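Local coordinates for truncated hemoglobin from geobacillus stearothermophilus (Geobacillus stearothermophilus, PDB 2BKM), which binds haem within a truncated globin fold and probably serves to bind, store or transport oxygen, at residues Ala22-Val27 with Thr42-Lys47; Gln48-Thr53 with Ala64-Pro69; Thr53-Gly58 with Tyr110-Leu115; Cys91-Met96 with Pro104-Phe109. All coordinates share one frame; numbering follows the deposited sequence.

Contact 1 of 4, residues Ala22-Val27 with Thr42-Lys47. Unlike the reference sequence in segment 42-47: His46 (reference Arg). With HEM (protoporphyrin IX containing Fe), chain D; ACT (acetate ion), chain E.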
# COMPACT_ATOMS: atom_id res chain seq x y z
N ALA A 22 -1.93 8.48 6.55
CA ALA A 22 -1.26 7.93 7.70
C ALA A 22 -0.07 7.06 7.31
O ALA A 22 0.98 7.07 7.94
CB ALA A 22 -2.28 7.14 8.52
N PHE A 23 -0.26 6.29 6.25
CA PHE A 23 0.76 5.39 5.78
C PHE A 23 2.06 6.13 5.40
O PHE A 23 3.14 5.74 5.81
CB PHE A 23 0.21 4.57 4.61
CG PHE A 23 1.22 3.61 4.03
CD1 PHE A 23 1.70 3.81 2.74
CD2 PHE A 23 1.73 2.54 4.78
CE1 PHE A 23 2.62 2.94 2.20
CE2 PHE A 23 2.66 1.67 4.24
CZ PHE A 23 3.11 1.86 2.95
N TYR A 24 1.91 7.22 4.64
CA TYR A 24 3.14 7.89 4.18
C TYR A 24 3.83 8.63 5.29
O TYR A 24 5.06 8.80 5.23
CB TYR A 24 2.95 8.71 2.91
CG TYR A 24 2.81 7.74 1.78
CD1 TYR A 24 1.59 7.52 1.17
CD2 TYR A 24 3.91 6.99 1.39
CE1 TYR A 24 1.47 6.57 0.17
CE2 TYR A 24 3.80 6.04 0.41
CZ TYR A 24 2.57 5.83 -0.20
OH TYR A 24 2.44 4.88 -1.18
N ARG A 25 3.08 9.04 6.32
CA ARG A 25 3.79 9.58 7.48
C ARG A 25 4.68 8.50 8.12
O ARG A 25 5.79 8.79 8.60
CB ARG A 25 2.83 10.11 8.53
CG ARG A 25 2.14 11.39 8.12
CD ARG A 25 1.46 12.00 9.36
NE ARG A 25 0.36 11.18 9.85
CZ ARG A 25 -0.90 11.33 9.44
NH1 ARG A 25 -1.87 10.56 9.92
NH2 ARG A 25 -1.17 12.26 8.53
N ARG A 26 4.20 7.25 8.16
CA ARG A 26 4.98 6.17 8.72
C ARG A 26 6.16 5.82 7.83
O ARG A 26 7.24 5.54 8.30
CB ARG A 26 4.11 4.94 8.96
CG ARG A 26 2.96 5.06 9.97
CD ARG A 26 3.28 5.76 11.27
NE ARG A 26 2.15 5.47 12.16
CZ ARG A 26 2.23 4.78 13.30
NH1 ARG A 26 3.39 4.33 13.77
NH2 ARG A 26 1.12 4.56 13.97
N VAL A 27 5.92 5.79 6.51
CA VAL A 27 6.98 5.47 5.58
C VAL A 27 8.09 6.48 5.70
O VAL A 27 9.25 6.09 5.72
CB VAL A 27 6.43 5.44 4.13
CG1 VAL A 27 7.57 5.36 3.13
CG2 VAL A 27 5.47 4.23 3.95
N THR A 42 4.43 13.56 -1.92
CA THR A 42 3.16 14.05 -2.46
C THR A 42 2.71 13.21 -3.64
O THR A 42 1.59 12.73 -3.68
CB THR A 42 3.29 15.54 -2.85
OG1 THR A 42 3.65 16.27 -1.68
CG2 THR A 42 1.95 16.10 -3.39
N GLU A 43 3.57 13.03 -4.63
CA GLU A 43 3.18 12.33 -5.81
C GLU A 43 2.92 10.85 -5.51
O GLU A 43 1.98 10.25 -6.03
CB GLU A 43 4.26 12.46 -6.85
CG GLU A 43 3.91 11.92 -8.16
CD GLU A 43 5.06 12.07 -9.14
OE1 GLU A 43 6.02 12.83 -8.83
OE2 GLU A 43 5.03 11.42 -10.21
N THR A 44 3.76 10.29 -4.64
CA THR A 44 3.61 8.88 -4.31
C THR A 44 2.25 8.64 -3.68
O THR A 44 1.57 7.66 -3.99
CB THR A 44 4.68 8.49 -3.29
OG1 THR A 44 5.97 8.87 -3.80
CG2 THR A 44 4.63 7.00 -3.04
N ALA A 45 1.89 9.51 -2.74
CA ALA A 45 0.63 9.35 -2.04
C ALA A 45 -0.53 9.50 -3.00
O ALA A 45 -1.51 8.75 -2.91
CB ALA A 45 0.52 10.38 -0.94
N HIS A 46 -0.42 10.43 -3.95
CA HIS A 46 -1.47 10.59 -4.92
C HIS A 46 -1.66 9.29 -5.71
O HIS A 46 -2.75 8.80 -5.88
CB HIS A 46 -1.10 11.75 -5.85
CG HIS A 46 -1.94 11.84 -7.08
ND1 HIS A 46 -3.28 12.17 -7.05
CD2 HIS A 46 -1.61 11.68 -8.38
CE1 HIS A 46 -3.74 12.20 -8.29
NE2 HIS A 46 -2.76 11.90 -9.11
N LYS A 47 -0.55 8.72 -6.14
CA LYS A 47 -0.62 7.52 -6.95
C LYS A 47 -1.16 6.36 -6.14
O LYS A 47 -1.91 5.58 -6.64
CB LYS A 47 0.77 7.14 -7.45
CG LYS A 47 1.30 8.05 -8.55
CD LYS A 47 2.75 7.68 -8.86
CE LYS A 47 3.24 8.43 -10.08
NZ LYS A 47 4.66 8.05 -10.35
CHA HEM D . 5.88 2.96 -5.98
CHB HEM D . 8.53 0.89 -2.53
CHC HEM D . 5.04 -2.43 -2.00
CHD HEM D . 2.09 0.27 -4.65
C1A HEM D . 6.85 2.68 -5.06
C2A HEM D . 8.07 3.45 -4.93
C3A HEM D . 8.80 2.87 -3.98
C4A HEM D . 8.07 1.73 -3.49
CMA HEM D . 10.18 3.34 -3.47
CAA HEM D . 8.42 4.71 -5.74
CBA HEM D . 7.54 5.86 -5.28
CGA HEM D . 7.54 7.04 -6.23
O1A HEM D . 8.33 7.08 -7.22
O2A HEM D . 6.71 7.96 -6.01
C1B HEM D . 7.82 -0.21 -2.14
C2B HEM D . 8.31 -1.22 -1.22
C3B HEM D . 7.36 -2.14 -1.10
C4B HEM D . 6.22 -1.78 -1.91
CMB HEM D . 9.67 -1.21 -0.48
CAB HEM D . 7.44 -3.38 -0.23
CBB HEM D . 6.84 -4.54 -0.55
C1C HEM D . 3.90 -1.95 -2.60
C2C HEM D . 2.57 -2.49 -2.44
C3C HEM D . 1.78 -1.71 -3.20
C4C HEM D . 2.58 -0.69 -3.82
CMC HEM D . 2.15 -3.72 -1.58
CAC HEM D . 0.26 -1.77 -3.40
CBC HEM D . -0.54 -2.73 -2.95
C1D HEM D . 2.85 1.20 -5.27
C2D HEM D . 2.34 2.10 -6.28
C3D HEM D . 3.52 2.91 -6.69
C4D HEM D . 4.64 2.41 -5.93
CMD HEM D . 0.90 2.21 -6.78
CAD HEM D . 3.53 4.02 -7.73
CBD HEM D . 4.02 3.45 -9.07
CGD HEM D . 4.15 4.62 -10.01
O1D HEM D . 5.18 5.37 -9.95
O2D HEM D . 3.16 4.83 -10.77
NA HEM D . 6.89 1.64 -4.16
NB HEM D . 6.56 -0.60 -2.53
NC HEM D . 3.87 -0.85 -3.42
ND HEM D . 4.20 1.42 -5.09
FE HEM D . 5.38 0.39 -3.82
C ACT E . 4.24 2.78 -2.16
O ACT E . 3.90 3.04 -1.01
OXT ACT E . 4.56 1.63 -2.36
CH3 ACT E . 4.24 3.80 -3.24
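Tyr24 of helix 12-29 lays its ring against the first turn of helix 42-55. CE1 of Tyr24 comes within 3.6 Å of Ala45 CA, and CD1 lies 3.7 Å from Ala45 CB. Ala45 N sits over one face of the ring. At the phenol end, Thr44 CG2 is 3.6 Å from Tyr24 OH. No hydrogen bond joins the segments directly; the polar ends of Tyr24, Thr44 and Lys47 go to the haem site instead. Tyr24 OH donates to O of a bound acetate, at a very short, doubtful distance. The acetate, probably from the crystallisation liquor, binds the haem iron through OXT. In the two-over-two helical fold of truncated haemoglobins this is the distal side, and Tyr24 also lines the oxygen pocket. OG1 of Thr44 stands beside the backbone N (chi1 -53°), which puts the methyl CG2 anti to that N, against Tyr24. OG1 donates to haem O2A at 2.5 Å. The extended Lys47 sends NZ to haem O1D on the other propionate, 2.8 Å away. Glu43 OE2 forms a salt bridge with Lys47 NZ, its hydrogen bond weak. Further out, Phe23 CD1 lies over the Tyr24 ring centre, and Phe23 meets Trp88 edge-to-face.

Contact 2 of 4, residues Gln48-Thr53 with Ala64-Pro69. With HEM (protoporphyrin IX containing Fe), chain D.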
# COMPACT_ATOMS: atom_id res chain seq x y z
N GLN A 48 -0.74 6.27 -4.88
CA GLN A 48 -1.21 5.17 -4.06
C GLN A 48 -2.69 5.29 -3.74
O GLN A 48 -3.39 4.28 -3.67
CB GLN A 48 -0.43 5.17 -2.75
CG GLN A 48 -0.65 3.92 -1.88
CD GLN A 48 -0.07 2.67 -2.52
OE1 GLN A 48 1.06 2.27 -2.16
NE2 GLN A 48 -0.79 2.07 -3.46
N LYS A 49 -3.16 6.50 -3.52
CA LYS A 49 -4.60 6.66 -3.34
C LYS A 49 -5.35 6.16 -4.57
O LYS A 49 -6.34 5.43 -4.47
CB LYS A 49 -4.94 8.11 -3.07
CG LYS A 49 -6.43 8.27 -2.89
CD LYS A 49 -6.86 9.56 -2.24
CE LYS A 49 -8.13 9.35 -1.40
NZ LYS A 49 -9.24 8.39 -1.83
N GLN A 50 -4.86 6.54 -5.75
CA GLN A 50 -5.48 6.05 -6.99
C GLN A 50 -5.38 4.54 -7.12
O GLN A 50 -6.36 3.86 -7.44
CB GLN A 50 -4.81 6.70 -8.21
CG GLN A 50 -5.04 8.18 -8.26
CD GLN A 50 -4.27 8.80 -9.38
OE1 GLN A 50 -3.10 8.49 -9.58
NE2 GLN A 50 -4.93 9.65 -10.13
N PHE A 51 -4.20 4.00 -6.82
CA PHE A 51 -4.00 2.59 -6.96
C PHE A 51 -4.88 1.78 -6.01
O PHE A 51 -5.51 0.83 -6.43
CB PHE A 51 -2.54 2.20 -6.76
CG PHE A 51 -2.35 0.74 -6.87
CD1 PHE A 51 -2.39 0.15 -8.13
CD2 PHE A 51 -2.26 -0.08 -5.73
CE1 PHE A 51 -2.31 -1.26 -8.25
CE2 PHE A 51 -2.17 -1.46 -5.83
CZ PHE A 51 -2.20 -2.07 -7.08
N LEU A 52 -4.88 2.16 -4.74
CA LEU A 52 -5.61 1.37 -3.77
C LEU A 52 -7.11 1.43 -4.06
O LEU A 52 -7.81 0.44 -3.91
CB LEU A 52 -5.32 1.86 -2.36
CG LEU A 52 -3.89 1.54 -1.86
CD1 LEU A 52 -3.73 2.16 -0.52
CD2 LEU A 52 -3.66 0.04 -1.83
N THR A 53 -7.57 2.57 -4.57
CA THR A 53 -8.97 2.69 -4.96
C THR A 53 -9.31 1.62 -5.99
O THR A 53 -10.26 0.86 -5.84
CB THR A 53 -9.21 4.11 -5.52
OG1 THR A 53 -9.05 5.05 -4.45
CG2 THR A 53 -10.63 4.19 -6.12
N ALA A 64 -6.24 5.11 -15.30
CA ALA A 64 -6.68 6.28 -16.07
C ALA A 64 -5.56 7.29 -16.18
O ALA A 64 -5.36 7.91 -17.21
CB ALA A 64 -7.90 6.92 -15.43
N GLU A 65 -4.79 7.46 -15.11
CA GLU A 65 -3.74 8.44 -15.15
C GLU A 65 -2.37 7.89 -15.49
O GLU A 65 -1.54 8.61 -16.06
CB GLU A 65 -3.70 9.23 -13.83
CG GLU A 65 -2.75 10.41 -13.86
CD GLU A 65 -2.72 11.18 -12.55
OE1 GLU A 65 -3.76 11.26 -11.86
OE2 GLU A 65 -1.64 11.74 -12.24
N HIS A 66 -2.07 6.65 -15.09
CA HIS A 66 -0.70 6.16 -15.20
C HIS A 66 -0.55 4.91 -16.05
O HIS A 66 0.57 4.45 -16.25
CB HIS A 66 -0.15 5.86 -13.80
CG HIS A 66 -0.40 6.97 -12.83
ND1 HIS A 66 0.34 8.14 -12.83
CD2 HIS A 66 -1.33 7.12 -11.86
CE1 HIS A 66 -0.11 8.94 -11.89
NE2 HIS A 66 -1.14 8.35 -11.30
N GLY A 67 -1.66 4.34 -16.52
CA GLY A 67 -1.58 3.11 -17.26
C GLY A 67 -1.62 1.90 -16.34
O GLY A 67 -1.82 2.03 -15.12
N HIS A 68 -1.48 0.72 -16.91
CA HIS A 68 -1.58 -0.50 -16.09
C HIS A 68 -0.60 -0.44 -14.92
O HIS A 68 0.51 0.06 -15.05
CB HIS A 68 -1.37 -1.74 -16.95
CG HIS A 68 -2.53 -2.05 -17.86
ND1 HIS A 68 -3.79 -1.51 -17.68
CD2 HIS A 68 -2.63 -2.88 -18.93
CE1 HIS A 68 -4.60 -1.96 -18.62
NE2 HIS A 68 -3.92 -2.80 -19.39
N PRO A 69 -1.04 -0.91 -13.74
CA PRO A 69 -0.15 -0.90 -12.58
C PRO A 69 1.19 -1.60 -12.80
O PRO A 69 2.21 -1.06 -12.39
CB PRO A 69 -0.98 -1.61 -11.52
CG PRO A 69 -2.44 -1.34 -11.90
CD PRO A 69 -2.40 -1.36 -13.42
CHA HEM D . 5.88 2.96 -5.98
CHB HEM D . 8.53 0.89 -2.53
CHC HEM D . 5.04 -2.43 -2.00
CHD HEM D . 2.09 0.27 -4.65
C1A HEM D . 6.85 2.68 -5.06
C2A HEM D . 8.07 3.45 -4.93
C3A HEM D . 8.80 2.87 -3.98
C4A HEM D . 8.07 1.73 -3.49
CMA HEM D . 10.18 3.34 -3.47
CAA HEM D . 8.42 4.71 -5.74
CBA HEM D . 7.54 5.86 -5.28
CGA HEM D . 7.54 7.04 -6.23
O1A HEM D . 8.33 7.08 -7.22
O2A HEM D . 6.71 7.96 -6.01
C1B HEM D . 7.82 -0.21 -2.14
C2B HEM D . 8.31 -1.22 -1.22
C3B HEM D . 7.36 -2.14 -1.10
C4B HEM D . 6.22 -1.78 -1.91
CMB HEM D . 9.67 -1.21 -0.48
CAB HEM D . 7.44 -3.38 -0.23
CBB HEM D . 6.84 -4.54 -0.55
C1C HEM D . 3.90 -1.95 -2.60
C2C HEM D . 2.57 -2.49 -2.44
C3C HEM D . 1.78 -1.71 -3.20
C4C HEM D . 2.58 -0.69 -3.82
CMC HEM D . 2.15 -3.72 -1.58
CAC HEM D . 0.26 -1.77 -3.40
CBC HEM D . -0.54 -2.73 -2.95
C1D HEM D . 2.85 1.20 -5.27
C2D HEM D . 2.34 2.10 -6.28
C3D HEM D . 3.52 2.91 -6.69
C4D HEM D . 4.64 2.41 -5.93
CMD HEM D . 0.90 2.21 -6.78
CAD HEM D . 3.53 4.02 -7.73
CBD HEM D . 4.02 3.45 -9.07
CGD HEM D . 4.15 4.62 -10.01
O1D HEM D . 5.18 5.37 -9.95
O2D HEM D . 3.16 4.83 -10.77
NA HEM D . 6.89 1.64 -4.16
NB HEM D . 6.56 -0.60 -2.53
NC HEM D . 3.87 -0.85 -3.42
ND HEM D . 4.20 1.42 -5.09
FE HEM D . 5.38 0.39 -3.82
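Glu65 OE1 is gripped by two N-H donors, Gln50 NE2 and His46 NE2. The bond from Gln50 NE2 to Glu65 OE1 is 2.6 Å long and fairly straight, at 160°. It lies close to the Gln50 amide plane but meets the carboxylate from above its plane. The other end of the amide is held too. His66 NE2 donates to Gln50 OE1 at 2.6 Å, within both the carbonyl plane and the imidazole plane, though bent to 143°. Amide and imidazole planes stand 74° apart. Gln50 spans the gap because its chain is extended beyond CG. A leucine here would probably leave His66 NE2 without its acceptor and Glu65 OE1 with one donor fewer. Beside this polar bridge, Phe51 CE1 packs on Pro69 CB at 3.5 Å. Phe51 also touches the haem, its CB 3.4 Å from the methyl CMD. The contact ties helix 42-55 to the end of helix 61-66 and the turn after it, where Gly67 leaves the helix with positive phi. The donor-acceptor pattern is consistent with a single amide orientation of Gln50 and a proton on His66 NE2. Two N-H donors on OE1 probably help keep Glu65 ionised.

Contact 3 of 4, residues Thr53-Gly58 with Tyr110-Leu115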
# COMPACT_ATOMS: atom_id res chain seq x y z
N THR A 53 -7.57 2.57 -4.57
CA THR A 53 -8.97 2.69 -4.96
C THR A 53 -9.31 1.62 -5.99
O THR A 53 -10.26 0.86 -5.84
CB THR A 53 -9.21 4.11 -5.52
OG1 THR A 53 -9.05 5.05 -4.45
CG2 THR A 53 -10.63 4.19 -6.12
N GLN A 54 -8.49 1.54 -7.03
CA GLN A 54 -8.70 0.57 -8.07
C GLN A 54 -8.50 -0.86 -7.58
O GLN A 54 -9.27 -1.73 -7.90
CB GLN A 54 -7.75 0.97 -9.20
CG GLN A 54 -7.59 0.05 -10.35
CD GLN A 54 -6.69 0.69 -11.37
OE1 GLN A 54 -6.71 1.91 -11.56
NE2 GLN A 54 -5.88 -0.12 -12.04
N TYR A 55 -7.45 -1.05 -6.79
CA TYR A 55 -7.12 -2.35 -6.27
C TYR A 55 -8.24 -2.93 -5.45
O TYR A 55 -8.44 -4.14 -5.44
CB TYR A 55 -5.95 -2.11 -5.36
CG TYR A 55 -5.28 -3.26 -4.66
CD1 TYR A 55 -5.49 -3.47 -3.29
CD2 TYR A 55 -4.39 -4.06 -5.33
CE1 TYR A 55 -4.80 -4.41 -2.62
CE2 TYR A 55 -3.66 -5.03 -4.65
CZ TYR A 55 -3.88 -5.19 -3.29
OH TYR A 55 -3.16 -6.14 -2.62
N LEU A 56 -8.98 -2.05 -4.76
CA LEU A 56 -10.05 -2.51 -3.88
C LEU A 56 -11.36 -2.70 -4.60
O LEU A 56 -12.36 -3.03 -3.96
CB LEU A 56 -10.22 -1.51 -2.75
CG LEU A 56 -9.16 -1.45 -1.63
CD1 LEU A 56 -9.22 -0.10 -1.02
CD2 LEU A 56 -9.54 -2.43 -0.59
N GLY A 57 -11.39 -2.38 -5.90
CA GLY A 57 -12.63 -2.56 -6.67
C GLY A 57 -13.37 -1.25 -6.87
O GLY A 57 -14.51 -1.22 -7.35
N GLY A 58 -12.76 -0.14 -6.48
CA GLY A 58 -13.33 1.17 -6.75
C GLY A 58 -13.02 1.56 -8.19
O GLY A 58 -12.51 0.75 -8.98
N TYR A 110 -5.78 -6.15 4.13
CA TYR A 110 -4.40 -6.32 4.55
C TYR A 110 -3.83 -7.58 3.94
O TYR A 110 -2.67 -7.56 3.48
CB TYR A 110 -4.32 -6.37 6.06
CG TYR A 110 -2.88 -6.47 6.50
CD1 TYR A 110 -2.41 -7.64 7.01
CD2 TYR A 110 -2.00 -5.40 6.31
CE1 TYR A 110 -1.09 -7.81 7.38
CE2 TYR A 110 -0.67 -5.49 6.70
CZ TYR A 110 -0.24 -6.70 7.23
OH TYR A 110 1.08 -6.88 7.57
N HIS A 111 -4.62 -8.68 3.90
CA HIS A 111 -4.08 -9.91 3.33
C HIS A 111 -3.82 -9.76 1.86
O HIS A 111 -2.85 -10.33 1.36
CB HIS A 111 -5.03 -11.06 3.61
CG HIS A 111 -5.07 -11.40 5.05
ND1 HIS A 111 -6.17 -11.97 5.65
CD2 HIS A 111 -4.16 -11.20 6.04
CE1 HIS A 111 -5.93 -12.12 6.94
NE2 HIS A 111 -4.70 -11.69 7.21
N ARG A 112 -4.63 -9.00 1.16
CA ARG A 112 -4.32 -8.77 -0.27
C ARG A 112 -2.98 -8.06 -0.34
O ARG A 112 -2.16 -8.41 -1.16
CB ARG A 112 -5.40 -7.91 -0.91
CG ARG A 112 -6.69 -8.68 -1.08
CD ARG A 112 -7.65 -8.01 -1.99
NE ARG A 112 -7.07 -7.72 -3.29
CZ ARG A 112 -7.61 -6.85 -4.14
NH1 ARG A 112 -8.77 -6.25 -3.85
NH2 ARG A 112 -6.99 -6.59 -5.28
N LEU A 113 -2.78 -7.08 0.56
CA LEU A 113 -1.52 -6.34 0.52
C LEU A 113 -0.34 -7.22 0.89
O LEU A 113 0.76 -7.02 0.35
CB LEU A 113 -1.60 -5.17 1.47
CG LEU A 113 -2.61 -4.08 1.09
CD1 LEU A 113 -2.61 -3.07 2.19
CD2 LEU A 113 -2.25 -3.44 -0.24
N VAL A 114 -0.52 -8.17 1.80
CA VAL A 114 0.57 -9.12 2.14
C VAL A 114 0.94 -9.87 0.90
O VAL A 114 2.14 -10.02 0.62
CB VAL A 114 0.10 -10.10 3.24
CG1 VAL A 114 1.09 -11.19 3.43
CG2 VAL A 114 -0.18 -9.34 4.55
N LEU A 115 -0.04 -10.31 0.12
CA LEU A 115 0.28 -11.05 -1.11
C LEU A 115 0.97 -10.14 -2.13
O LEU A 115 1.96 -10.53 -2.75
CB LEU A 115 -0.97 -11.70 -1.68
CG LEU A 115 -1.62 -12.77 -0.81
CD1 LEU A 115 -0.81 -14.08 -1.01
CD2 LEU A 115 -1.71 -12.49 0.64
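The guanidinium of Arg112 stacks on the ring of Tyr55, the tight heart of the contact. The planes are 20° apart. CZ of Arg112 stands 4.0 Å from the centroid of the Tyr55 ring, 9° off the normal, a cation-pi pairing with NH2 over the ring centre. Arg112 NH1 also donates to Tyr55 O at 2.7 Å, with a weak second bond from NH2. The bend at chi3 (54°) folds the chain back over the ring. On the buried side, Leu113 CD2 touches Tyr55 CE1 at 3.6 Å, and Leu113 also contacts the haem. Tyr55 OH passes close to the helix backbone and is hydrogen-bonded to Thr116 OG1. The partly exposed edge of Arg112 is looser: Leu56 CA comes only to 4.0 Å from Arg112 NH1, and the chain leaves through the exposed Gly57. Tyr55 is the last residue of its helix, so the positive charge at its carbonyl probably suits the negative end of the helix dipole. Gly57, with positive phi, and bonds from Gly57 N to Gln54 O and from Gly58 N to Thr53 O, close helix 42-55 in a Schellman motif. Helix 104-120 thus meets a Schellman-terminated helix in the globin fold.

Contact 4 of 4, residues Cys91-Met96 with Pro104-Phe109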
# COMPACT_ATOMS: atom_id res chain seq x y z
N CYS A 91 4.31 -0.60 8.43
CA CYS A 91 3.77 0.77 8.31
C CYS A 91 2.32 0.74 7.99
O CYS A 91 1.57 1.56 8.50
CB CYS A 91 4.51 1.59 7.27
SG CYS A 91 6.22 2.00 7.80
N MET A 92 1.91 -0.18 7.11
CA MET A 92 0.52 -0.28 6.75
C MET A 92 -0.36 -0.70 7.92
O MET A 92 -1.41 -0.09 8.15
CB MET A 92 0.34 -1.20 5.53
CG MET A 92 -1.07 -1.25 5.10
SD MET A 92 -1.79 0.34 4.59
CE MET A 92 -0.99 0.56 2.99
N ARG A 93 0.08 -1.69 8.68
CA ARG A 93 -0.71 -2.08 9.84
C ARG A 93 -0.78 -0.90 10.80
O ARG A 93 -1.86 -0.67 11.38
CB ARG A 93 -0.05 -3.22 10.58
CG ARG A 93 -0.11 -4.54 9.87
CD ARG A 93 0.29 -5.72 10.75
NE ARG A 93 1.56 -5.46 11.45
CZ ARG A 93 2.77 -5.73 10.93
NH1 ARG A 93 2.88 -6.18 9.69
NH2 ARG A 93 3.87 -5.49 11.61
N ALA A 94 0.32 -0.19 11.01
CA ALA A 94 0.31 0.92 11.96
C ALA A 94 -0.64 2.02 11.46
O ALA A 94 -1.33 2.64 12.25
CB ALA A 94 1.74 1.49 12.13
N ALA A 95 -0.67 2.26 10.15
CA ALA A 95 -1.55 3.28 9.59
C ALA A 95 -3.00 2.85 9.72
O ALA A 95 -3.85 3.68 10.02
CB ALA A 95 -1.18 3.53 8.13
N MET A 96 -3.30 1.57 9.45
CA MET A 96 -4.66 1.07 9.63
C MET A 96 -5.07 1.24 11.06
O MET A 96 -6.18 1.71 11.32
CB MET A 96 -4.78 -0.39 9.19
CG MET A 96 -4.65 -0.56 7.71
SD MET A 96 -4.50 -2.29 7.25
CE MET A 96 -4.82 -2.19 5.50
N PRO A 104 -12.93 -7.40 9.80
CA PRO A 104 -12.63 -8.40 8.78
C PRO A 104 -12.37 -7.81 7.42
O PRO A 104 -11.56 -8.38 6.68
CB PRO A 104 -13.86 -9.34 8.82
CG PRO A 104 -14.91 -8.50 9.48
CD PRO A 104 -14.25 -7.60 10.42
N ALA A 105 -13.03 -6.72 7.05
CA ALA A 105 -12.73 -6.06 5.78
C ALA A 105 -11.32 -5.50 5.84
O ALA A 105 -10.59 -5.66 4.87
CB ALA A 105 -13.72 -4.96 5.55
N ARG A 106 -10.92 -4.89 6.94
CA ARG A 106 -9.52 -4.50 7.07
C ARG A 106 -8.61 -5.68 6.85
O ARG A 106 -7.61 -5.56 6.12
CB ARG A 106 -9.25 -3.94 8.44
CG ARG A 106 -7.80 -3.56 8.58
CD ARG A 106 -7.39 -3.76 9.93
NE ARG A 106 -5.94 -3.91 10.16
CZ ARG A 106 -5.31 -3.25 11.12
NH1 ARG A 106 -4.01 -3.49 11.29
NH2 ARG A 106 -5.91 -2.33 11.88
N GLU A 107 -8.90 -6.82 7.48
CA GLU A 107 -7.92 -7.90 7.38
C GLU A 107 -7.90 -8.50 6.01
O GLU A 107 -6.84 -8.94 5.53
CB GLU A 107 -8.16 -8.98 8.44
CG GLU A 107 -8.23 -8.45 9.83
CD GLU A 107 -6.97 -7.88 10.35
OE1 GLU A 107 -5.91 -7.80 9.65
OE2 GLU A 107 -7.06 -7.52 11.56
N GLN A 108 -9.04 -8.54 5.35
CA GLN A 108 -9.09 -9.06 3.98
C GLN A 108 -8.23 -8.16 3.09
O GLN A 108 -7.43 -8.64 2.25
CB GLN A 108 -10.52 -9.04 3.44
CG GLN A 108 -11.40 -10.15 3.94
CD GLN A 108 -12.88 -9.88 3.70
OE1 GLN A 108 -13.73 -10.49 4.37
NE2 GLN A 108 -13.20 -8.99 2.78
N PHE A 109 -8.39 -6.86 3.25
CA PHE A 109 -7.58 -5.90 2.50
C PHE A 109 -6.09 -6.08 2.83
O PHE A 109 -5.25 -6.17 1.94
CB PHE A 109 -8.09 -4.50 2.87
CG PHE A 109 -7.32 -3.36 2.29
CD1 PHE A 109 -7.47 -2.10 2.87
CD2 PHE A 109 -6.54 -3.48 1.14
CE1 PHE A 109 -6.82 -0.97 2.34
CE2 PHE A 109 -5.89 -2.35 0.60
CZ PHE A 109 -5.99 -1.12 1.21
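This is a buried contact between two consecutive antiparallel helices, 82-98 and 104-120, near the turn between them. The short segments run at 162° to each other with axes 11.8 Å apart. Long side chains bridge that spacing, and Met96 and Arg106 make most of the contact. The Arg106 guanidinium rests one face on Met96 CB, which lies over its centre; Arg106 CZ is 3.5 Å from Met96 CB. Met96 SD runs 3.6 Å from Arg106 NE. The extended Met96 chain then carries its methyl to Phe109. There CE sits 4.2 Å from the centroid of the Phe109 ring, 30° off the normal, an off-centre CH-pi contact. Phe109 CG is anti to the backbone N (chi1 176°), which swings the ring across to the Met96 methyl; Leu19 of helix 12-29 also touches it.

The charged end of Arg106 finds its main partners at the end of helix 82-98 and in the turn after it. NH2 forms a salt bridge with Asp97 and a hydrogen bond to Leu101 O. Glu107 OE1 adds a long salt bridge to Arg106 NE, at 3.9 Å. A leucine in place of Arg106 would probably leave Asp97 without its mate and uncover the flank of Met96. Arg93 O comes within 3.5 Å of Arg106 NH1, not hydrogen-bonded, while Arg93 NH1 bonds to Tyr110 OH. No hydrogen bond crosses between the segments, whose contact rests mainly on the methionine, the guanidinium face and the phenylalanine ring. This helical hairpin is the G-H pair of the globin fold, one layer of the two-over-two sandwich of truncated haemoglobins.

The four contacts join the main helices of one globin domain. Contacts 1, 2 and 3 follow one another along helix 42-55, which meets helix 12-29, then helix 61-66 and its turn, then helix 104-120. Contacts 1 and 3 lie on opposite sides of the chain centre, their centres about 16 Å apart. Contacts 2 and 3 share Thr53 and cross along the chain. Contact 4 lies within the chain span of contact 3, about 10 Å from it between centres, and both use helix 104-120. Phe23 of contact 1 packs on Cys91 and Met92 of contact 4. Contacts 1 and 2 both touch the haem, so helix 42-55 links the haem pocket to the helical scaffold.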